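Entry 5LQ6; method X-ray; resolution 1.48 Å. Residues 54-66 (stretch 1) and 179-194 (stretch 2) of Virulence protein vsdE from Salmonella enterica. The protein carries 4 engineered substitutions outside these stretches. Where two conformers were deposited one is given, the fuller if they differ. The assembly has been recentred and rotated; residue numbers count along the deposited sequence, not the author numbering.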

ATOM      1  N   SER A  54       1.221  10.557  13.025  1.00 18.78           N
ATOM      2  CA  SER A  54       0.591  11.775  12.657  1.00 19.56           C
ATOM      3  C   SER A  54       0.469  11.816  11.138  1.00 17.33           C
ATOM      4  O   SER A  54       1.136  11.065  10.389  1.00 16.77           O
ATOM      5  CB  SER A  54       1.438  12.959  13.115  1.00 19.11           C
ATOM      6  OG  SER A  54       2.637  13.070  12.365  1.00 20.22           O
ATOM      7  N   ARG A  55      -0.337  12.746  10.655  1.00 16.69           N
ATOM      8  CA  ARG A  55      -0.459  12.934   9.226  1.00 14.86           C
ATOM      9  C   ARG A  55       0.867  13.328   8.617  1.00 16.69           C
ATOM     10  O   ARG A  55       1.257  12.888   7.541  1.00 16.81           O
ATOM     11  CB  ARG A  55      -1.574  13.932   8.904  1.00 14.53           C
ATOM     12  CG  ARG A  55      -1.883  14.030   7.434  1.00 14.55           C
ATOM     13  CD  ARG A  55      -3.022  15.008   7.235  1.00 14.09           C
ATOM     14  NE  ARG A  55      -3.436  15.058   5.853  1.00 14.11           N
ATOM     15  CZ  ARG A  55      -2.921  15.864   4.946  1.00 15.33           C
ATOM     16  NH1 ARG A  55      -1.919  16.692   5.256  1.00 17.68           N
ATOM     17  NH2 ARG A  55      -3.386  15.830   3.706  1.00 14.23           N
ATOM     18  N   ASP A  56       1.611  14.187   9.316  1.00 16.68           N
ATOM     19  CA  ASP A  56       2.900  14.600   8.837  1.00 18.00           C
ATOM     20  C   ASP A  56       3.901  13.426   8.787  1.00 17.68           C
ATOM     21  O   ASP A  56       4.723  13.341   7.874  1.00 17.54           O
ATOM     22  CB  ASP A  56       3.473  15.674   9.767  1.00 21.50           C
ATOM     23  CG  ASP A  56       4.797  16.146   9.274  1.00 28.00           C
ATOM     24  OD1 ASP A  56       4.791  16.790   8.212  1.00 32.58           O
ATOM     25  OD2 ASP A  56       5.828  15.782   9.898  1.00 35.01           O
ATOM     26  N   ASN A  57       3.847  12.533   9.749  1.00 16.42           N
ATOM     27  CA  ASN A  57       4.629  11.299   9.693  1.00 17.12           C
ATOM     28  C   ASN A  57       4.357  10.561   8.397  1.00 16.66           C
ATOM     29  O   ASN A  57       5.286  10.098   7.712  1.00 17.57           O
ATOM     30  CB  ASN A  57       4.358  10.326  10.861  1.00 17.88           C
ATOM     31  CG  ASN A  57       4.795  10.817  12.235  1.00 19.65           C
ATOM     32  OD1 ASN A  57       4.192  10.412  13.227  1.00 21.38           O
ATOM     33  ND2 ASN A  57       5.850  11.604  12.302  1.00 22.47           N
ATOM     34  N   LEU A  58       3.077  10.386   8.097  1.00 15.53           N
ATOM     35  CA  LEU A  58       2.721   9.671   6.875  1.00 16.03           C
ATOM     36  C   LEU A  58       3.228  10.336   5.610  1.00 15.09           C
ATOM     37  O   LEU A  58       3.587   9.672   4.660  1.00 15.88           O
ATOM     38  CB  LEU A  58       1.188   9.479   6.766  1.00 18.41           C
ATOM     39  CG  LEU A  58       0.529   8.613   7.782  1.00 22.40           C
ATOM     40  CD1 LEU A  58      -0.980   8.667   7.462  1.00 25.85           C
ATOM     41  CD2 LEU A  58       1.034   7.186   7.705  1.00 22.02           C
ATOM     42  N   LYS A  59       3.215  11.666   5.570  1.00 16.34           N
ATOM     43  CA  LYS A  59       3.759  12.351   4.428  1.00 16.43           C
ATOM     44  C   LYS A  59       5.226  12.004   4.260  1.00 17.03           C
ATOM     45  O   LYS A  59       5.696  11.731   3.151  1.00 17.20           O
ATOM     46  CB  LYS A  59       3.623  13.883   4.594  1.00 21.30           C
ATOM     47  CG  LYS A  59       3.927  14.664   3.350  1.00 27.45           C
ATOM     48  CD  LYS A  59       3.883  16.169   3.601  1.00 36.46           C
ATOM     49  CE  LYS A  59       2.732  16.573   4.520  1.00 41.27           C
ATOM     50  NZ  LYS A  59       2.715  18.054   4.727  1.00 49.53           N
ATOM     51  N   GLN A  60       5.989  12.060   5.354  1.00 16.25           N
ATOM     52  CA  GLN A  60       7.405  11.772   5.247  0.51 17.87           C
ATOM     53  C   GLN A  60       7.665  10.314   4.825  1.00 17.43           C
ATOM     54  O   GLN A  60       8.552  10.048   4.043  1.00 17.23           O
ATOM     55  CB  GLN A  60       8.111  12.083   6.561  0.51 18.23           C
ATOM     56  CG  GLN A  60       7.922  13.494   7.155  0.51 19.70           C
ATOM     57  CD  GLN A  60       7.658  14.642   6.171  0.51 23.76           C
ATOM     58  OE1 GLN A  60       8.391  14.860   5.177  0.51 26.02           O
ATOM     59  NE2 GLN A  60       6.606  15.403   6.452  0.51 25.50           N
ATOM     60  N   MET A  61       6.849   9.405   5.334  1.00 15.74           N
ATOM     61  CA  MET A  61       6.974   7.980   4.969  1.00 15.62           C
ATOM     62  C   MET A  61       6.649   7.743   3.501  1.00 15.08           C
ATOM     63  O   MET A  61       7.318   6.966   2.808  1.00 15.17           O
ATOM     64  CB  MET A  61       6.078   7.131   5.877  1.00 15.42           C
ATOM     65  CG  MET A  61       6.561   7.157   7.304  1.00 17.92           C
ATOM     66  SD  MET A  61       5.729   6.064   8.438  1.00 23.04           S
ATOM     67  CE  MET A  61       6.650   4.542   8.112  1.00 21.05           C
ATOM     68  N   ALA A  62       5.633   8.421   2.993  1.00 14.84           N
ATOM     69  CA  ALA A  62       5.273   8.302   1.577  1.00 14.61           C
ATOM     70  C   ALA A  62       6.330   8.872   0.664  1.00 16.86           C
ATOM     71  O   ALA A  62       6.613   8.335  -0.386  1.00 18.06           O
ATOM     72  CB  ALA A  62       3.946   8.972   1.297  1.00 16.47           C
ATOM     73  N   ARG A  63       6.948   9.991   1.089  1.00 17.32           N
ATOM     74  CA  ARG A  63       8.058  10.528   0.307  1.00 18.97           C
ATOM     75  C   ARG A  63       9.248   9.587   0.289  1.00 18.99           C
ATOM     76  O   ARG A  63       9.902   9.476  -0.731  1.00 20.51           O
ATOM     77  CB  ARG A  63       8.486  11.888   0.850  1.00 21.36           C
ATOM     78  CG  ARG A  63       7.497  13.004   0.580  1.00 23.96           C
ATOM     79  CD  ARG A  63       7.847  14.243   1.362  1.00 30.18           C
ATOM     80  NE  ARG A  63       7.078  15.405   0.898  1.00 36.61           N
ATOM     81  CZ  ARG A  63       7.028  16.577   1.543  1.00 43.28           C
ATOM     82  NH1 ARG A  63       7.669  16.754   2.722  1.00 41.02           N
ATOM     83  NH2 ARG A  63       6.339  17.570   1.013  1.00 44.08           N
ATOM     84  N   TYR A  64       9.527   8.945   1.416  1.00 17.51           N
ATOM     85  CA  TYR A  64      10.677   8.045   1.566  1.00 18.76           C
ATOM     86  C   TYR A  64      10.646   6.902   0.555  1.00 21.09           C
ATOM     87  O   TYR A  64      11.654   6.578  -0.078  1.00 19.19           O
ATOM     88  CB  TYR A  64      10.791   7.505   2.964  1.00 18.57           C
ATOM     89  CG  TYR A  64      11.970   6.589   3.127  1.00 18.13           C
ATOM     90  CD1 TYR A  64      13.252   7.099   3.366  1.00 22.04           C
ATOM     91  CD2 TYR A  64      11.841   5.210   3.024  1.00 19.01           C
ATOM     92  CE1 TYR A  64      14.327   6.265   3.481  1.00 20.80           C
ATOM     93  CE2 TYR A  64      12.941   4.368   3.134  1.00 21.22           C
ATOM     94  CZ  TYR A  64      14.183   4.903   3.389  1.00 23.20           C
ATOM     95  OH  TYR A  64      15.281   4.046   3.525  1.00 23.73           O
ATOM     96  N   VAL A  65       9.482   6.266   0.395  1.00 16.44           N
ATOM     97  CA  VAL A  65       9.464   5.090  -0.448  1.00 17.84           C
ATOM     98  C   VAL A  65       9.707   5.319  -1.900  1.00 18.69           C
ATOM     99  O   VAL A  65      10.128   4.401  -2.620  1.00 18.83           O
ATOM    100  CB  VAL A  65       8.166   4.232  -0.284  1.00 16.15           C
ATOM    101  CG1 VAL A  65       8.037   3.700   1.124  1.00 17.26           C
ATOM    102  CG2 VAL A  65       6.926   5.000  -0.662  1.00 17.09           C
ATOM    103  N   ASN A  66       9.409   6.528  -2.396  1.00 17.50           N
ATOM    104  CA  ASN A  66       9.495   6.792  -3.823  1.00 19.44           C
ATOM    105  C   ASN A  66      10.762   7.581  -4.128  1.00 25.38           C
ATOM    106  O   ASN A  66      10.730   8.773  -3.897  1.00 26.69           O
ATOM    107  CB  ASN A  66       8.219   7.502  -4.339  1.00 20.36           C
ATOM    108  CG  ASN A  66       8.069   7.443  -5.844  1.00 22.29           C
ATOM    109  OD1 ASN A  66       8.927   6.889  -6.550  1.00 27.81           O
ATOM    110  ND2 ASN A  66       6.925   7.913  -6.357  1.00 18.56           N
ATOM    111  N   PRO A 179     -11.318   9.295  14.692  1.00 13.21           N
ATOM    112  CA  PRO A 179     -10.352   8.706  13.732  0.53 13.10           C
ATOM    113  C   PRO A 179     -10.850   8.915  12.309  1.00 13.19           C
ATOM    114  O   PRO A 179     -12.075   8.859  12.044  1.00 15.04           O
ATOM    115  CB  PRO A 179     -10.355   7.232  14.113  0.53 13.77           C
ATOM    116  CG  PRO A 179     -10.644   7.231  15.615  0.53 14.38           C
ATOM    117  CD  PRO A 179     -11.636   8.359  15.793  0.53 14.39           C
ATOM    118  N   TYR A 180      -9.918   9.162  11.390  1.00 12.91           N
ATOM    119  CA  TYR A 180     -10.272   9.330  10.009  1.00 12.49           C
ATOM    120  C   TYR A 180      -9.325   8.548   9.139  1.00 10.70           C
ATOM    121  O   TYR A 180      -8.182   8.270   9.516  1.00 10.27           O
ATOM    122  CB  TYR A 180     -10.307  10.817   9.594  1.00 12.56           C
ATOM    123  CG  TYR A 180      -9.007  11.533   9.652  1.00 12.77           C
ATOM    124  CD1 TYR A 180      -8.137  11.545   8.561  1.00 14.17           C
ATOM    125  CD2 TYR A 180      -8.612  12.252  10.757  1.00 15.33           C
ATOM    126  CE1 TYR A 180      -6.939  12.194   8.588  1.00 14.68           C
ATOM    127  CE2 TYR A 180      -7.400  12.904  10.804  1.00 15.59           C
ATOM    128  CZ  TYR A 180      -6.565  12.934   9.710  1.00 15.40           C
ATOM    129  OH  TYR A 180      -5.380  13.621   9.730  1.00 18.12           O
ATOM    130  N   VAL A 181      -9.807   8.199   7.938  1.00 12.00           N
ATOM    131  CA  VAL A 181      -8.954   7.503   6.965  1.00 10.90           C
ATOM    132  C   VAL A 181      -8.178   8.518   6.126  1.00 11.32           C
ATOM    133  O   VAL A 181      -8.763   9.404   5.530  1.00 13.65           O
ATOM    134  CB  VAL A 181      -9.796   6.638   6.020  1.00 12.41           C
ATOM    135  CG1 VAL A 181      -8.941   5.920   4.989  1.00 13.14           C
ATOM    136  CG2 VAL A 181     -10.569   5.630   6.823  1.00 13.24           C
ATOM    137  N   GLN A 182      -6.848   8.381   6.157  1.00 10.07           N
ATOM    138  CA  GLN A 182      -5.999   9.088   5.243  1.00 10.98           C
ATOM    139  C   GLN A 182      -5.564   8.160   4.115  1.00 10.68           C
ATOM    140  O   GLN A 182      -4.782   7.240   4.345  1.00 11.23           O
ATOM    141  CB  GLN A 182      -4.802   9.674   5.946  1.00 11.92           C
ATOM    142  CG  GLN A 182      -3.864  10.464   5.061  1.00 11.68           C
ATOM    143  CD  GLN A 182      -4.513  11.704   4.523  1.00 12.49           C
ATOM    144  OE1 GLN A 182      -4.891  12.606   5.323  1.00 13.12           O
ATOM    145  NE2 GLN A 182      -4.781  11.749   3.221  1.00 12.58           N
ATOM    146  N   PHE A 183      -6.056   8.424   2.920  1.00 11.57           N
ATOM    147  CA  PHE A 183      -5.496   7.756   1.723  1.00 11.60           C
ATOM    148  C   PHE A 183      -4.147   8.304   1.434  1.00 11.84           C
ATOM    149  O   PHE A 183      -3.893   9.516   1.582  1.00 11.71           O
ATOM    150  CB  PHE A 183      -6.473   7.851   0.571  1.00 12.09           C
ATOM    151  CG  PHE A 183      -7.736   7.057   0.796  1.00 12.72           C
ATOM    152  CD1 PHE A 183      -7.715   5.697   0.741  1.00 13.05           C
ATOM    153  CD2 PHE A 183      -8.959   7.673   1.078  1.00 15.44           C
ATOM    154  CE1 PHE A 183      -8.865   4.917   0.929  1.00 14.38           C
ATOM    155  CE2 PHE A 183     -10.088   6.899   1.272  1.00 16.12           C
ATOM    156  CZ  PHE A 183     -10.042   5.536   1.196  1.00 15.07           C
ATOM    157  N   ILE A 184      -3.257   7.412   0.999  1.00 10.17           N
ATOM    158  CA  ILE A 184      -1.863   7.747   0.694  1.00 10.77           C
ATOM    159  C   ILE A 184      -1.545   7.132  -0.665  1.00 11.63           C
ATOM    160  O   ILE A 184      -1.719   5.940  -0.851  1.00 12.46           O
ATOM    161  CB  ILE A 184      -0.868   7.246   1.731  1.00 12.16           C
ATOM    162  CG1 ILE A 184      -1.256   7.667   3.126  1.00 14.66           C
ATOM    163  CG2 ILE A 184       0.520   7.698   1.383  1.00 12.66           C
ATOM    164  CD1 ILE A 184      -0.694   6.765   4.182  1.00 16.81           C
ATOM    165  N   ASP A 185      -1.098   7.927  -1.612  1.00 11.10           N
ATOM    166  CA  ASP A 185      -0.697   7.397  -2.931  1.00 11.65           C
ATOM    167  C   ASP A 185       0.712   7.853  -3.173  1.00 12.02           C
ATOM    168  O   ASP A 185       0.920   8.927  -3.776  1.00 11.63           O
ATOM    169  CB  ASP A 185      -1.683   7.772  -4.037  1.00 11.87           C
ATOM    170  CG  ASP A 185      -1.443   7.031  -5.309  1.00 14.01           C
ATOM    171  OD1 ASP A 185      -0.345   6.475  -5.473  1.00 13.56           O
ATOM    172  OD2 ASP A 185      -2.375   6.961  -6.134  1.00 14.99           O
ATOM    173  N   SER A 186       1.706   7.058  -2.759  1.00 11.65           N
ATOM    174  CA  SER A 186       3.106   7.446  -2.873  1.00 12.04           C
ATOM    175  C   SER A 186       3.553   7.492  -4.322  1.00 13.31           C
ATOM    176  O   SER A 186       4.560   8.160  -4.645  1.00 14.80           O
ATOM    177  CB  SER A 186       3.998   6.550  -2.066  1.00 13.71           C
ATOM    178  OG  SER A 186       3.969   5.197  -2.557  1.00 13.72           O
ATOM    179  N   TRP A 187       2.825   6.835  -5.207  1.00 12.19           N
ATOM    180  CA  TRP A 187       3.081   6.900  -6.663  1.00 13.28           C
ATOM    181  C   TRP A 187       2.683   8.221  -7.276  1.00 13.49           C
ATOM    182  O   TRP A 187       3.300   8.714  -8.251  1.00 14.81           O
ATOM    183  CB  TRP A 187       2.349   5.735  -7.324  1.00 14.00           C
ATOM    184  CG  TRP A 187       2.393   5.675  -8.798  1.00 14.79           C
ATOM    185  CD1 TRP A 187       3.338   5.036  -9.531  1.00 17.93           C
ATOM    186  CD2 TRP A 187       1.487   6.262  -9.699  1.00 15.57           C
ATOM    187  NE1 TRP A 187       3.069   5.202 -10.869  1.00 19.97           N
ATOM    188  CE2 TRP A 187       1.911   5.914 -11.004  1.00 19.32           C
ATOM    189  CE3 TRP A 187       0.313   6.991  -9.550  1.00 17.49           C
ATOM    190  CZ2 TRP A 187       1.213   6.334 -12.147  1.00 22.62           C
ATOM    191  CZ3 TRP A 187      -0.397   7.407 -10.723  1.00 20.42           C
ATOM    192  CH2 TRP A 187       0.088   7.090 -11.976  1.00 21.12           C
ATOM    193  N   LYS A 188       1.607   8.821  -6.775  1.00 12.42           N
ATOM    194  CA  LYS A 188       1.015  10.027  -7.346  1.00 13.21           C
ATOM    195  C   LYS A 188       1.707  11.220  -6.700  1.00 14.19           C
ATOM    196  O   LYS A 188       1.186  11.811  -5.745  1.00 14.23           O
ATOM    197  CB  LYS A 188      -0.514  10.042  -7.107  1.00 13.53           C
ATOM    198  CG  LYS A 188      -1.284  11.197  -7.765  1.00 15.49           C
ATOM    199  CD  LYS A 188      -1.537  11.042  -9.254  1.00 15.89           C
ATOM    200  CE  LYS A 188      -2.414  12.172  -9.735  1.00 16.76           C
ATOM    201  NZ  LYS A 188      -2.704  12.142 -11.202  1.00 17.85           N
ATOM    202  N   THR A 189       2.886  11.570  -7.215  1.00 15.57           N
ATOM    203  CA  THR A 189       3.737  12.507  -6.521  1.00 15.86           C
ATOM    204  C   THR A 189       3.181  13.931  -6.557  1.00 14.81           C
ATOM    205  O   THR A 189       3.577  14.731  -5.722  1.00 16.44           O
ATOM    206  CB  THR A 189       5.141  12.485  -7.070  1.00 19.19           C
ATOM    207  OG1 THR A 189       5.032  12.689  -8.471  1.00 19.79           O
ATOM    208  CG2 THR A 189       5.843  11.167  -6.763  1.00 20.51           C
ATOM    209  N   SER A 190       2.213  14.208  -7.411  1.00 13.97           N
ATOM    210  CA  SER A 190       1.544  15.507  -7.408  1.00 14.77           C
ATOM    211  C   SER A 190       0.639  15.676  -6.188  1.00 15.31           C
ATOM    212  O   SER A 190       0.295  16.804  -5.809  1.00 14.49           O
ATOM    213  CB  SER A 190       0.718  15.698  -8.654  1.00 15.63           C
ATOM    214  OG  SER A 190      -0.290  14.702  -8.841  1.00 17.26           O
ATOM    215  N   ASN A 191       0.215  14.589  -5.541  1.00 14.31           N
ATOM    216  CA  ASN A 191      -0.712  14.662  -4.414  1.00 13.31           C
ATOM    217  C   ASN A 191      -0.682  13.326  -3.638  1.00 11.34           C
ATOM    218  O   ASN A 191      -1.546  12.490  -3.822  1.00 13.24           O
ATOM    219  CB  ASN A 191      -2.115  15.002  -4.896  1.00 13.11           C
ATOM    220  CG  ASN A 191      -3.110  15.323  -3.828  1.00 13.46           C
ATOM    221  OD1 ASN A 191      -2.746  15.651  -2.703  1.00 14.91           O
ATOM    222  ND2 ASN A 191      -4.370  15.220  -4.135  1.00 13.80           N
ATOM    223  N   ILE A 192       0.328  13.175  -2.823  1.00 11.75           N
ATOM    224  CA  ILE A 192       0.575  11.889  -2.181  1.00 11.06           C
ATOM    225  C   ILE A 192      -0.409  11.638  -1.020  1.00 11.46           C
ATOM    226  O   ILE A 192      -0.578  10.464  -0.632  1.00 11.27           O
ATOM    227  CB  ILE A 192       2.016  11.715  -1.725  1.00 14.17           C
ATOM    228  CG1 ILE A 192       2.404  12.777  -0.717  1.00 16.21           C
ATOM    229  CG2 ILE A 192       2.945  11.704  -2.932  1.00 13.97           C
ATOM    230  CD1 ILE A 192       3.779  12.576  -0.098  1.00 19.89           C
ATOM    231  N   LEU A 193      -1.041  12.668  -0.488  1.00 10.71           N
ATOM    232  CA  LEU A 193      -2.050  12.541   0.545  1.00 11.55           C
ATOM    233  C   LEU A 193      -3.359  13.118   0.063  1.00 11.50           C
ATOM    234  O   LEU A 193      -3.771  14.228   0.506  1.00 12.26           O
ATOM    235  CB  LEU A 193      -1.652  13.167   1.878  1.00 12.39           C
ATOM    236  CG  LEU A 193      -0.928  12.303   2.895  1.00 20.98           C
ATOM    237  CD1 LEU A 193       0.203  11.466   2.468  1.00 24.10           C
ATOM    238  CD2 LEU A 193      -0.528  13.216   4.073  1.00 21.31           C
ATOM    239  N   PRO A 194      -4.043  12.433  -0.872  1.00 11.27           N
ATOM    240  CA  PRO A 194      -5.319  12.954  -1.409  1.00 11.88           C
ATOM    241  C   PRO A 194      -6.422  12.883  -0.385  1.00 12.83           C
ATOM    242  O   PRO A 194      -6.454  11.954   0.431  1.00 14.04           O
ATOM    243  CB  PRO A 194      -5.573  12.070  -2.597  1.00 12.30           C
ATOM    244  CG  PRO A 194      -4.938  10.764  -2.180  1.00 11.21           C
ATOM    245  CD  PRO A 194      -3.689  11.140  -1.483  1.00 11.41           C
TER
HETATM  246  O   HOH W   1      -5.671  14.467   2.515  1.00 14.60           O
HETATM  247  O   HOH W   2       5.969   9.639  -2.747  1.00 16.93           O
HETATM  248  O   HOH W   3       5.841   7.987  -9.091  1.00 23.27           O

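Two direct hydrogen bonds join the stretches, one near each end of stretch 1. At the N-terminal end, R55 NE donates to Q182 OE1 at 2.9 Å, with an N-H...O angle of 151°. The amide oxygen lies at the edge of the guanidinium, near its plane, where the N-H bonds point. The R55 side chain is extended, with chi1 to chi3 all t, and this carries the guanidinium out to Q182 on the strand. The other end of the Q182 amide is also used: Q182 NE2 donates to F183 O at 2.9 Å in a nearly straight bond of 175°. The Q182 amide thus acts as both acceptor and donor.

The second direct bond is made by N66, at the end of stretch 1. N66 ND2 donates to S186 O at 2.9 Å, with an angle of 147°. S186 lies in the type I turn from D185 to K188, which follows the strand.

Waters reinforce both sites. Water 1 accepts from R55 NH2 and Q182 NE2, each at 2.9 Å, and donates to L193 O at 2.8 Å. It therefore links R55 to L193 O, which stands 3.6 Å from R55 NH2. Water 2 donates to A62 O and to S186 O, both at 2.8 Å. S186 O thus receives this water as well as N66 ND2. Water 3 accepts from N66 ND2 at 2.9 Å and donates to W187 O at 2.8 Å.

Apolar packing fills the space between these polar sites. L58 CD1 meets I184 CD1 at 3.8 Å. One helical turn on, A62 CB lies 3.7 Å from I184 CG2 and 3.9 Å from I192 CD1. The chains come close at A62: A62 CA is 5.0 Å from S186 CA, and A62 O is 3.6 Å from S186 CB. V65 CG2 sits 3.5 Å from S186 OG.

I192 and L193 pack against the helix beside K59. I192 CD1 reaches K59 CG at 4.0 Å and R63 CG at 3.8 Å. L193 CD2 lies over one face of the R55 guanidinium, and Q182 OE1 is at its edge. L193 CD2 also approaches K59 CB at 4.2 Å, while the end of the lysine leads away. Y180 OH comes within 3.7 Å of R55 CD, and T189 CG2 lies 3.5 Å from N66 ND2. Together the two stretches bury 648 Å², both sides summed.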